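Local atomic coordinates of putative 2OG-Fe(II) oxygenase family protein (Caulobacter crescentus CB15, PDB entry 3OOX), a protein that probably acts as an iron(II)- and 2-oxoglutarate-dependent oxygenase, perhaps one that forms ethene from 2-oxoglutarate and oxidises L-arginine alongside. Residues 97-102 with 119-124; 235-240 with 290-295; 108-113 with 272-277. All blocks are in the same frame, centred on the assembly; numbering follows the deposited sequence.

Contact 1 of 3, residues 97-102 with 119-124. With EDO (1,2-ethanediol), chain L.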
loop_
_atom_site.group_PDB
_atom_site.type_symbol
_atom_site.label_atom_id
_atom_site.label_comp_id
_atom_site.label_asym_id
_atom_site.label_seq_id
_atom_site.Cartn_x
_atom_site.Cartn_y
_atom_site.Cartn_z
ATOM N N GLU A 97 -11.737 11.041 3.248
ATOM C CA GLU A 97 -11.635 11.556 1.900
ATOM C C GLU A 97 -10.281 11.150 1.333
ATOM O O GLU A 97 -9.322 10.945 2.078
ATOM C CB GLU A 97 -11.840 13.076 1.864
ATOM C CG GLU A 97 -10.896 13.872 2.766
ATOM C CD GLU A 97 -11.165 15.355 2.764
ATOM O OE1 GLU A 97 -11.792 15.854 1.803
ATOM O OE2 GLU A 97 -10.718 16.008 3.734
ATOM N N PHE A 98 -10.201 10.993 0.015
ATOM C CA PHE A 98 -9.051 10.408 -0.662
ATOM C C PHE A 98 -8.549 11.288 -1.805
ATOM O O PHE A 98 -9.342 11.944 -2.465
ATOM C CB PHE A 98 -9.435 9.093 -1.373
ATOM C CG PHE A 98 -9.957 7.978 -0.455
ATOM C CD1 PHE A 98 -11.265 7.977 0.008
ATOM C CD2 PHE A 98 -9.174 6.881 -0.178
ATOM C CE1 PHE A 98 -11.737 6.952 0.777
ATOM C CE2 PHE A 98 -9.640 5.824 0.602
ATOM C CZ PHE A 98 -10.907 5.873 1.094
ATOM N N TRP A 99 -7.257 11.158 -2.082
ATOM C CA TRP A 99 -6.664 11.563 -3.354
ATOM C C TRP A 99 -5.863 10.371 -3.874
ATOM O O TRP A 99 -5.088 9.785 -3.123
ATOM C CB TRP A 99 -5.706 12.755 -3.184
ATOM C CG TRP A 99 -5.159 13.194 -4.512
ATOM C CD1 TRP A 99 -4.056 12.699 -5.159
ATOM C CD2 TRP A 99 -5.719 14.193 -5.370
ATOM N NE1 TRP A 99 -3.889 13.335 -6.369
ATOM C CE2 TRP A 99 -4.904 14.251 -6.521
ATOM C CE3 TRP A 99 -6.812 15.068 -5.270
ATOM C CZ2 TRP A 99 -5.166 15.152 -7.572
ATOM C CZ3 TRP A 99 -7.076 15.962 -6.332
ATOM C CH2 TRP A 99 -6.246 15.992 -7.455
ATOM N N HIS A 100 -6.041 10.016 -5.128
ATOM C CA HIS A 100 -5.241 8.968 -5.730
ATOM C C HIS A 100 -4.390 9.470 -6.888
ATOM O O HIS A 100 -4.898 10.129 -7.799
ATOM C CB HIS A 100 -6.140 7.855 -6.238
ATOM C CG HIS A 100 -6.735 7.046 -5.136
ATOM N ND1 HIS A 100 -8.086 6.807 -5.034
ATOM C CD2 HIS A 100 -6.156 6.437 -4.072
ATOM C CE1 HIS A 100 -8.312 6.068 -3.955
ATOM N NE2 HIS A 100 -7.157 5.832 -3.350
HETATM N N MSE A 101 -3.112 9.131 -6.812
HETATM C CA MSE A 101 -2.164 9.390 -7.878
HETATM C C MSE A 101 -1.706 8.062 -8.432
HETATM O O MSE A 101 -1.205 7.225 -7.686
HETATM C CB MSE A 101 -0.952 10.172 -7.355
HETATM C CG MSE A 101 0.097 10.456 -8.458
HETATM SE SE MSE A 101 1.767 11.066 -7.718
HETATM C CE MSE A 101 2.862 10.622 -9.297
ATOM N N GLY A 102 -1.861 7.904 -9.748
ATOM C CA GLY A 102 -1.310 6.759 -10.464
ATOM C C GLY A 102 0.017 7.098 -11.107
ATOM O O GLY A 102 0.572 8.177 -10.908
ATOM N N VAL A 119 -4.629 13.757 -12.586
ATOM C CA VAL A 119 -5.064 15.135 -12.496
ATOM C C VAL A 119 -4.313 15.743 -11.322
ATOM O O VAL A 119 -3.728 15.029 -10.502
ATOM C CB VAL A 119 -6.608 15.250 -12.338
ATOM C CG1 VAL A 119 -7.315 14.689 -13.577
ATOM C CG2 VAL A 119 -7.099 14.532 -11.013
ATOM N N TRP A 120 -4.298 17.081 -11.246
ATOM C CA TRP A 120 -3.523 17.815 -10.244
ATOM C C TRP A 120 -4.282 19.037 -9.762
ATOM O O TRP A 120 -4.983 19.676 -10.556
ATOM C CB TRP A 120 -2.156 18.252 -10.789
ATOM C CG TRP A 120 -1.346 17.154 -11.339
ATOM C CD1 TRP A 120 -1.175 16.840 -12.662
ATOM C CD2 TRP A 120 -0.642 16.153 -10.598
ATOM N NE1 TRP A 120 -0.375 15.727 -12.794
ATOM C CE2 TRP A 120 -0.013 15.301 -11.543
ATOM C CE3 TRP A 120 -0.410 15.930 -9.235
ATOM C CZ2 TRP A 120 0.775 14.212 -11.156
ATOM C CZ3 TRP A 120 0.399 14.849 -8.864
ATOM C CH2 TRP A 120 0.985 14.022 -9.827
ATOM N N PRO A 121 -4.165 19.358 -8.460
ATOM C CA PRO A 121 -4.895 20.520 -7.932
ATOM C C PRO A 121 -4.131 21.829 -8.115
ATOM O O PRO A 121 -3.172 22.072 -7.416
ATOM C CB PRO A 121 -5.041 20.192 -6.442
ATOM C CG PRO A 121 -3.867 19.334 -6.131
ATOM C CD PRO A 121 -3.446 18.625 -7.400
ATOM N N ALA A 122 -4.584 22.665 -9.043
ATOM C CA ALA A 122 -3.895 23.940 -9.331
ATOM C C ALA A 122 -3.734 24.825 -8.096
ATOM O O ALA A 122 -2.786 25.622 -8.005
ATOM C CB ALA A 122 -4.664 24.699 -10.395
ATOM N N GLU A 123 -4.655 24.700 -7.151
ATOM C CA GLU A 123 -4.689 25.545 -5.952
ATOM C C GLU A 123 -3.565 25.293 -4.948
ATOM O O GLU A 123 -3.345 26.125 -4.047
ATOM C CB GLU A 123 -6.050 25.413 -5.246
ATOM C CG GLU A 123 -7.230 25.895 -6.083
ATOM C CD GLU A 123 -7.804 24.882 -7.086
ATOM O OE1 GLU A 123 -7.356 23.703 -7.149
ATOM O OE2 GLU A 123 -8.754 25.276 -7.794
ATOM N N ILE A 124 -2.868 24.164 -5.085
ATOM C CA ILE A 124 -1.739 23.803 -4.224
ATOM C C ILE A 124 -0.558 23.670 -5.181
ATOM O O ILE A 124 -0.270 22.588 -5.708
ATOM C CB ILE A 124 -1.959 22.460 -3.451
ATOM C CG1 ILE A 124 -3.340 22.427 -2.763
ATOM C CG2 ILE A 124 -0.797 22.202 -2.455
ATOM C CD1 ILE A 124 -3.626 23.598 -1.837
HETATM C C1 EDO L . 0.171 21.920 -10.313
HETATM O O1 EDO L . -0.273 21.162 -11.445
HETATM C C2 EDO L . -0.677 21.580 -9.108
HETATM O O2 EDO L . 0.093 20.877 -8.124
HETATM O O HOH W 1 -2.333 13.086 -8.766
HETATM O O HOH W 2 -4.413 11.651 -10.321
#
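Trp-99 and Met-101 of strand 97-101 reach across to Val-119, Trp-120 and Pro-121 of an irregular loop whose backbone keeps its distance: the nearest CA atoms, those of Met-101 and Val-119, are 7.9 Å apart. The strand belongs to the large mixed sheet of the double-stranded beta-helix fold of 2-oxoglutarate oxygenases, between strands 170-176 and 78-80, and the loop leads into helix 127-152. Side chains, the carbonyl of Val-119 and two waters bridge the gap. Trp-99 has CG anti to the backbone N (chi1 -177°), and the far end of its indole meets the loop. Its six-membered ring does the touching: CH2 lies 3.9 Å from Val-119 CG2 and 3.8 Å from Pro-121 CD, while Val-119 O sits at the ring edge, near its plane. Phe-58 and Phe-127 add edge-to-face contacts to the same indole, so the strand, helix 45-59 and the start of helix 127-152 are joined around it. Met-101, a selenomethionine with an extended chain, brings SE to the edge of the Trp-120 ring, 3.7 Å from CH2, a Met-aromatic contact made 76° off the ring normal. Pro-121 also begins a type I turn, closed by Ile-124 N on Pro-121 O. Water 2 accepts from Val-119 N and lies 3.0 Å from His-100 O, to which it may donate. Water 1 accepts from Trp-99 NE1 at 2.9 Å, donates to Val-119 O at 3.0 Å, and lies over one face of the Trp-120 ring, toward its rim.

Contact 2 of 3, residues 235-240 with 290-295; sequences LERLTN and DRYPES. With EDO (1,2-ethanediol), chain G.
Asp-290 and Arg-291 meet Asn-240, the C-prime residue of the Schellman motif that ends helix 233-238, and the segment then runs on alongside the helix terminus. Asp-290 places its CA near the Asn-240 amide and turns OD1 back to accept Tyr-292 N from above the carboxylate plane, an Asx turn; Thr-279 also bonds OD1. At Arg-291 the backbone N donates to Asn-240 OD1 at 2.9 Å, nearly straight at 170°. Its CG also packs on that oxygen, and the guanidinium, bonded to Asn-288, passes over Asn-240 O. Asn-240 is held from its other amide atom too, ND2 bonding Pro-289 O and Cys-283 O, which should fix the rotation of this buried group. Tyr-292 carries the apolar part: Arg-237 CG stands over the centre of its ring, 3.6 Å from the centroid, in a CH-pi contact, with Arg-291 CB over the opposite face. The Arg-237 chain, extended from CG to NE, continues across the ring; the guanidinium and ring planes are 22° apart, with Arg-237 NE 3.6 Å from Tyr-292 CD1. The Tyr-292 hydroxyl bonds Asn-241. At Glu-294 the carbonyl O lies at the edge of the Arg-237 guanidinium, 2.8 Å from NH2. There a 1,2-ethanediol, probably from the crystallisation liquor, is held by both ends: Arg-237 NH1 donates to its O2 and NH2 to its O1, at 2.9 and 2.8 Å.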
loop_
_atom_site.group_PDB
_atom_site.type_symbol
_atom_site.label_atom_id
_atom_site.label_comp_id
_atom_site.label_asym_id
_atom_site.label_seq_id
_atom_site.Cartn_x
_atom_site.Cartn_y
_atom_site.Cartn_z
ATOM N N LEU A 235 1.340 -10.978 -5.315
ATOM C CA LEU A 235 2.571 -11.637 -4.924
ATOM C C LEU A 235 2.252 -12.951 -4.229
ATOM O O LEU A 235 2.969 -13.956 -4.400
ATOM C CB LEU A 235 3.387 -10.701 -4.040
ATOM C CG LEU A 235 4.729 -11.180 -3.519
ATOM C CD1 LEU A 235 5.629 -11.719 -4.642
ATOM C CD2 LEU A 235 5.467 -10.050 -2.774
ATOM N N GLU A 236 1.173 -12.982 -3.436
ATOM C CA GLU A 236 0.702 -14.239 -2.847
ATOM C C GLU A 236 0.485 -15.271 -3.955
ATOM O O GLU A 236 0.955 -16.430 -3.834
ATOM C CB GLU A 236 -0.588 -14.027 -2.033
ATOM C CG GLU A 236 -1.171 -15.308 -1.437
ATOM C CD GLU A 236 -2.486 -15.054 -0.739
ATOM O OE1 GLU A 236 -3.444 -14.677 -1.434
ATOM O OE2 GLU A 236 -2.523 -15.210 0.491
ATOM N N ARG A 237 -0.170 -14.864 -5.045
ATOM C CA ARG A 237 -0.470 -15.807 -6.126
ATOM C C ARG A 237 0.810 -16.269 -6.830
ATOM O O ARG A 237 0.993 -17.480 -7.079
ATOM C CB ARG A 237 -1.448 -15.192 -7.114
ATOM C CG ARG A 237 -1.711 -16.055 -8.338
ATOM C CD ARG A 237 -2.944 -15.622 -9.080
ATOM N NE ARG A 237 -3.075 -16.403 -10.312
ATOM C CZ ARG A 237 -4.215 -16.696 -10.918
ATOM N NH1 ARG A 237 -5.396 -16.311 -10.421
ATOM N NH2 ARG A 237 -4.193 -17.403 -12.062
ATOM N N LEU A 238 1.715 -15.330 -7.099
ATOM C CA LEU A 238 2.985 -15.682 -7.739
ATOM C C LEU A 238 3.743 -16.746 -6.954
ATOM O O LEU A 238 4.341 -17.650 -7.551
ATOM C CB LEU A 238 3.835 -14.431 -7.928
ATOM C CG LEU A 238 5.236 -14.642 -8.521
ATOM C CD1 LEU A 238 5.135 -15.168 -9.962
ATOM C CD2 LEU A 238 6.045 -13.329 -8.462
ATOM N N THR A 239 3.726 -16.652 -5.624
ATOM C CA THR A 239 4.482 -17.561 -4.738
ATOM C C THR A 239 3.708 -18.804 -4.313
ATOM O O THR A 239 4.118 -19.480 -3.357
ATOM C CB THR A 239 4.967 -16.817 -3.466
ATOM O OG1 THR A 239 3.823 -16.401 -2.697
ATOM C CG2 THR A 239 5.841 -15.601 -3.816
ATOM N N ASN A 240 2.612 -19.104 -4.998
ATOM C CA ASN A 240 1.783 -20.270 -4.640
ATOM C C ASN A 240 1.437 -20.251 -3.158
ATOM O O ASN A 240 1.399 -21.292 -2.464
ATOM C CB ASN A 240 2.494 -21.579 -4.972
ATOM C CG ASN A 240 1.524 -22.717 -5.195
ATOM O OD1 ASN A 240 0.385 -22.506 -5.657
ATOM N ND2 ASN A 240 1.979 -23.944 -4.920
ATOM N N ASP A 290 0.587 -26.751 -7.232
ATOM C CA ASP A 290 0.270 -25.511 -7.909
ATOM C C ASP A 290 -1.235 -25.205 -7.816
ATOM O O ASP A 290 -2.079 -25.961 -8.321
ATOM C CB ASP A 290 0.722 -25.616 -9.360
ATOM C CG ASP A 290 0.780 -24.291 -10.081
ATOM O OD1 ASP A 290 0.344 -23.246 -9.551
ATOM O OD2 ASP A 290 1.273 -24.337 -11.213
ATOM N N ARG A 291 -1.556 -24.087 -7.142
ATOM C CA ARG A 291 -2.942 -23.657 -6.994
ATOM C C ARG A 291 -3.420 -22.861 -8.203
ATOM O O ARG A 291 -4.624 -22.583 -8.331
ATOM C CB ARG A 291 -3.078 -22.807 -5.734
ATOM C CG ARG A 291 -2.625 -23.493 -4.510
ATOM C CD ARG A 291 -2.682 -22.543 -3.330
ATOM N NE ARG A 291 -1.857 -23.066 -2.250
ATOM C CZ ARG A 291 -2.022 -22.783 -0.963
ATOM N NH1 ARG A 291 -2.981 -21.946 -0.549
ATOM N NH2 ARG A 291 -1.203 -23.326 -0.083
ATOM N N TYR A 292 -2.493 -22.520 -9.098
ATOM C CA TYR A 292 -2.765 -21.621 -10.208
ATOM C C TYR A 292 -2.262 -22.186 -11.538
ATOM O O TYR A 292 -1.372 -21.625 -12.148
ATOM C CB TYR A 292 -2.145 -20.245 -9.907
ATOM C CG TYR A 292 -2.518 -19.740 -8.516
ATOM C CD1 TYR A 292 -3.795 -19.256 -8.271
ATOM C CD2 TYR A 292 -1.606 -19.766 -7.443
ATOM C CE1 TYR A 292 -4.176 -18.823 -7.017
ATOM C CE2 TYR A 292 -1.973 -19.319 -6.175
ATOM C CZ TYR A 292 -3.254 -18.841 -5.975
ATOM O OH TYR A 292 -3.614 -18.397 -4.723
ATOM N N PRO A 293 -2.860 -23.304 -11.986
ATOM C CA PRO A 293 -2.356 -23.931 -13.205
ATOM C C PRO A 293 -2.525 -23.064 -14.450
ATOM O O PRO A 293 -1.790 -23.273 -15.425
ATOM C CB PRO A 293 -3.189 -25.211 -13.317
ATOM C CG PRO A 293 -4.448 -24.927 -12.591
ATOM C CD PRO A 293 -4.036 -24.007 -11.454
ATOM N N GLU A 294 -3.486 -22.127 -14.422
ATOM C CA GLU A 294 -3.675 -21.175 -15.504
ATOM C C GLU A 294 -3.067 -19.834 -15.092
ATOM O O GLU A 294 -3.505 -19.225 -14.100
ATOM C CB GLU A 294 -5.167 -20.993 -15.795
ATOM C CG GLU A 294 -5.921 -22.305 -16.074
ATOM C CD GLU A 294 -7.156 -22.479 -15.193
ATOM O OE1 GLU A 294 -7.001 -22.660 -13.964
ATOM O OE2 GLU A 294 -8.283 -22.452 -15.735
ATOM N N SER A 295 -2.057 -19.387 -15.834
ATOM C CA SER A 295 -1.431 -18.109 -15.526
ATOM C C SER A 295 -2.353 -16.951 -15.915
ATOM O O SER A 295 -3.377 -17.136 -16.571
ATOM C CB SER A 295 -0.081 -17.998 -16.223
ATOM O OG SER A 295 0.753 -19.088 -15.872
HETATM C C1 EDO G . -7.827 -18.358 -13.317
HETATM O O1 EDO G . -6.405 -18.252 -13.462
HETATM C C2 EDO G . -8.265 -17.838 -11.953
HETATM O O2 EDO G . -7.931 -16.452 -11.795
#

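Contact 3 of 3, residues 108-113 with 272-277; sequences GHRFRA and ASDYEI
Phe-111 and Ser-273 form the close-packed side of this contact, Arg-110 and Asp-274 its solvent-exposed side. The Phe-111 ring is held between two neighbours: Ser-273 CB lies over one face, 4.1 Å from the centroid in a CH-pi contact, and His-109 CE1 covers the opposite face toward the rim. His-109 is itself fixed, ND1 accepting the Phe-111 backbone N in the plane of the imidazole and NE2 bonding Asp-166. Asp-274 OD1 comes to the ring edge, 3.4 Å from Phe-111 CZ, with the carboxylate turned 83° from the ring plane. An alanine at Phe-111 would probably open a gap between His-109 and Ser-273 and leave Ser-273 CB without the ring face it packs on. Ser-273 lies in a type I turn, Ala-272 to Tyr-275, that follows strand 262-269 of the double-stranded beta-helix; the contact joins the long loop before helix 127-152 to the turn that follows this core strand. Ser-273 OG adds a bond to His-114 of the same loop. On the solvent side, the Arg-110 chain runs extended from CG to NE and crosses Asp-274 at about a right angle. The salt bridge is side-on and ends on a single oxygen: NE at 3.1 Å and NH2 at 3.0 Å both donate to Asp-274 OD2, from the same face of the carboxylate and with N-H...O angles of 147° and 149°.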
loop_
_atom_site.group_PDB
_atom_site.type_symbol
_atom_site.label_atom_id
_atom_site.label_comp_id
_atom_site.label_asym_id
_atom_site.label_seq_id
_atom_site.Cartn_x
_atom_site.Cartn_y
_atom_site.Cartn_z
ATOM N N GLY A 108 2.770 8.415 -25.551
ATOM C CA GLY A 108 2.779 7.250 -26.415
ATOM C C GLY A 108 2.856 5.890 -25.742
ATOM O O GLY A 108 2.826 4.862 -26.420
ATOM N N HIS A 109 2.959 5.850 -24.419
ATOM C CA HIS A 109 3.120 4.576 -23.705
ATOM C C HIS A 109 1.952 3.614 -24.009
ATOM O O HIS A 109 0.783 4.056 -24.039
ATOM C CB HIS A 109 3.215 4.822 -22.211
ATOM C CG HIS A 109 3.806 3.695 -21.458
ATOM N ND1 HIS A 109 3.137 2.512 -21.238
ATOM C CD2 HIS A 109 5.029 3.560 -20.883
ATOM C CE1 HIS A 109 3.923 1.691 -20.569
ATOM N NE2 HIS A 109 5.087 2.303 -20.346
ATOM N N ARG A 110 2.269 2.336 -24.165
ATOM C CA ARG A 110 1.309 1.290 -24.510
ATOM C C ARG A 110 0.237 1.092 -23.434
ATOM O O ARG A 110 -0.826 0.555 -23.736
ATOM C CB ARG A 110 2.001 -0.043 -24.760
ATOM C CG ARG A 110 2.614 -0.686 -23.539
ATOM C CD ARG A 110 3.648 -1.779 -23.887
ATOM N NE ARG A 110 4.097 -2.515 -22.738
ATOM C CZ ARG A 110 5.010 -2.123 -21.863
ATOM N NH1 ARG A 110 5.634 -0.961 -22.055
ATOM N NH2 ARG A 110 5.347 -2.898 -20.809
ATOM N N PHE A 111 0.520 1.488 -22.186
ATOM C CA PHE A 111 -0.453 1.323 -21.096
ATOM C C PHE A 111 -1.470 2.456 -21.006
ATOM O O PHE A 111 -2.425 2.365 -20.220
ATOM C CB PHE A 111 0.218 1.169 -19.712
ATOM C CG PHE A 111 1.057 -0.064 -19.524
ATOM C CD1 PHE A 111 0.985 -1.185 -20.366
ATOM C CD2 PHE A 111 1.900 -0.104 -18.432
ATOM C CE1 PHE A 111 1.772 -2.283 -20.091
ATOM C CE2 PHE A 111 2.673 -1.166 -18.159
ATOM C CZ PHE A 111 2.620 -2.277 -18.976
ATOM N N ARG A 112 -1.314 3.523 -21.796
ATOM C CA ARG A 112 -2.214 4.642 -21.684
ATOM C C ARG A 112 -3.680 4.265 -21.979
ATOM O O ARG A 112 -4.589 4.899 -21.438
ATOM C CB ARG A 112 -1.770 5.788 -22.581
ATOM C CG ARG A 112 -0.558 6.506 -22.038
ATOM C CD ARG A 112 -0.050 7.627 -22.962
ATOM N NE ARG A 112 0.664 8.532 -22.098
ATOM C CZ ARG A 112 0.075 9.475 -21.361
ATOM N NH1 ARG A 112 -1.223 9.733 -21.506
ATOM N NH2 ARG A 112 0.795 10.186 -20.512
ATOM N N ALA A 113 -3.911 3.264 -22.817
ATOM C CA ALA A 113 -5.285 2.861 -23.126
ATOM C C ALA A 113 -6.059 2.338 -21.918
ATOM O O ALA A 113 -7.297 2.378 -21.918
ATOM C CB ALA A 113 -5.293 1.835 -24.243
ATOM N N ALA A 272 3.673 -4.542 -13.423
ATOM C CA ALA A 272 3.336 -4.148 -14.776
ATOM C C ALA A 272 2.077 -4.868 -15.274
ATOM O O ALA A 272 1.904 -6.073 -15.075
ATOM C CB ALA A 272 4.518 -4.482 -15.692
ATOM N N SER A 273 1.213 -4.115 -15.929
ATOM C CA SER A 273 -0.080 -4.611 -16.411
ATOM C C SER A 273 0.018 -5.860 -17.279
ATOM O O SER A 273 -0.782 -6.776 -17.156
ATOM C CB SER A 273 -0.777 -3.536 -17.217
ATOM O OG SER A 273 -1.120 -2.473 -16.384
ATOM N N ASP A 274 1.036 -5.885 -18.134
ATOM C CA ASP A 274 1.290 -7.006 -19.013
ATOM C C ASP A 274 2.187 -8.126 -18.473
ATOM O O ASP A 274 2.555 -9.054 -19.227
ATOM C CB ASP A 274 1.810 -6.492 -20.382
ATOM C CG ASP A 274 3.105 -5.676 -20.294
ATOM O OD1 ASP A 274 3.638 -5.535 -19.177
ATOM O OD2 ASP A 274 3.624 -5.236 -21.377
ATOM N N TYR A 275 2.539 -8.066 -17.188
ATOM C CA TYR A 275 3.356 -9.097 -16.561
ATOM C C TYR A 275 2.494 -10.343 -16.359
ATOM O O TYR A 275 1.432 -10.280 -15.728
ATOM C CB TYR A 275 3.893 -8.639 -15.219
ATOM C CG TYR A 275 4.648 -9.717 -14.485
ATOM C CD1 TYR A 275 5.799 -10.251 -15.010
ATOM C CD2 TYR A 275 4.234 -10.172 -13.234
ATOM C CE1 TYR A 275 6.503 -11.221 -14.354
ATOM C CE2 TYR A 275 4.938 -11.125 -12.559
ATOM C CZ TYR A 275 6.077 -11.652 -13.111
ATOM O OH TYR A 275 6.791 -12.629 -12.428
ATOM N N GLU A 276 2.937 -11.472 -16.919
ATOM C CA GLU A 276 2.251 -12.734 -16.723
ATOM C C GLU A 276 2.703 -13.320 -15.384
ATOM O O GLU A 276 3.904 -13.599 -15.136
ATOM C CB GLU A 276 2.548 -13.732 -17.851
ATOM C CG GLU A 276 1.907 -15.083 -17.573
ATOM C CD GLU A 276 2.157 -16.125 -18.673
ATOM O OE1 GLU A 276 3.263 -16.679 -18.699
ATOM O OE2 GLU A 276 1.251 -16.378 -19.466
ATOM N N ILE A 277 1.721 -13.458 -14.493
ATOM C CA ILE A 277 1.902 -14.108 -13.218
ATOM C C ILE A 277 1.759 -15.604 -13.442
ATOM O O ILE A 277 0.660 -16.105 -13.712
ATOM C CB ILE A 277 0.873 -13.610 -12.134
ATOM C CG1 ILE A 277 0.937 -12.089 -11.985
ATOM C CG2 ILE A 277 1.083 -14.333 -10.801
ATOM C CD1 ILE A 277 -0.199 -11.546 -11.123
#

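From the N terminus, contact 1 comes first: after strand 97-101 the chain leaves the core sheet and comes back against the strand at 119-124, closing a loop of 16 intervening residues with no helix or strand. Segment 108-113 lies within that loop and reaches far along the chain to 272-277, so contacts 1 and 3 cross. Contact 2 opens at helix 233-238, after contact 1 has closed, and ends at 290-295; since 272-277 falls between its segments, contacts 2 and 3 cross as well. Contacts 1 and 2 lie on opposite sides of the chain's centre. Contacts 2 and 3 touch, Leu-238 and Ser-295 packing on 275-277, so the segment that meets loop 108-113 also packs on helix 233-238 and the loop before strand 296-297.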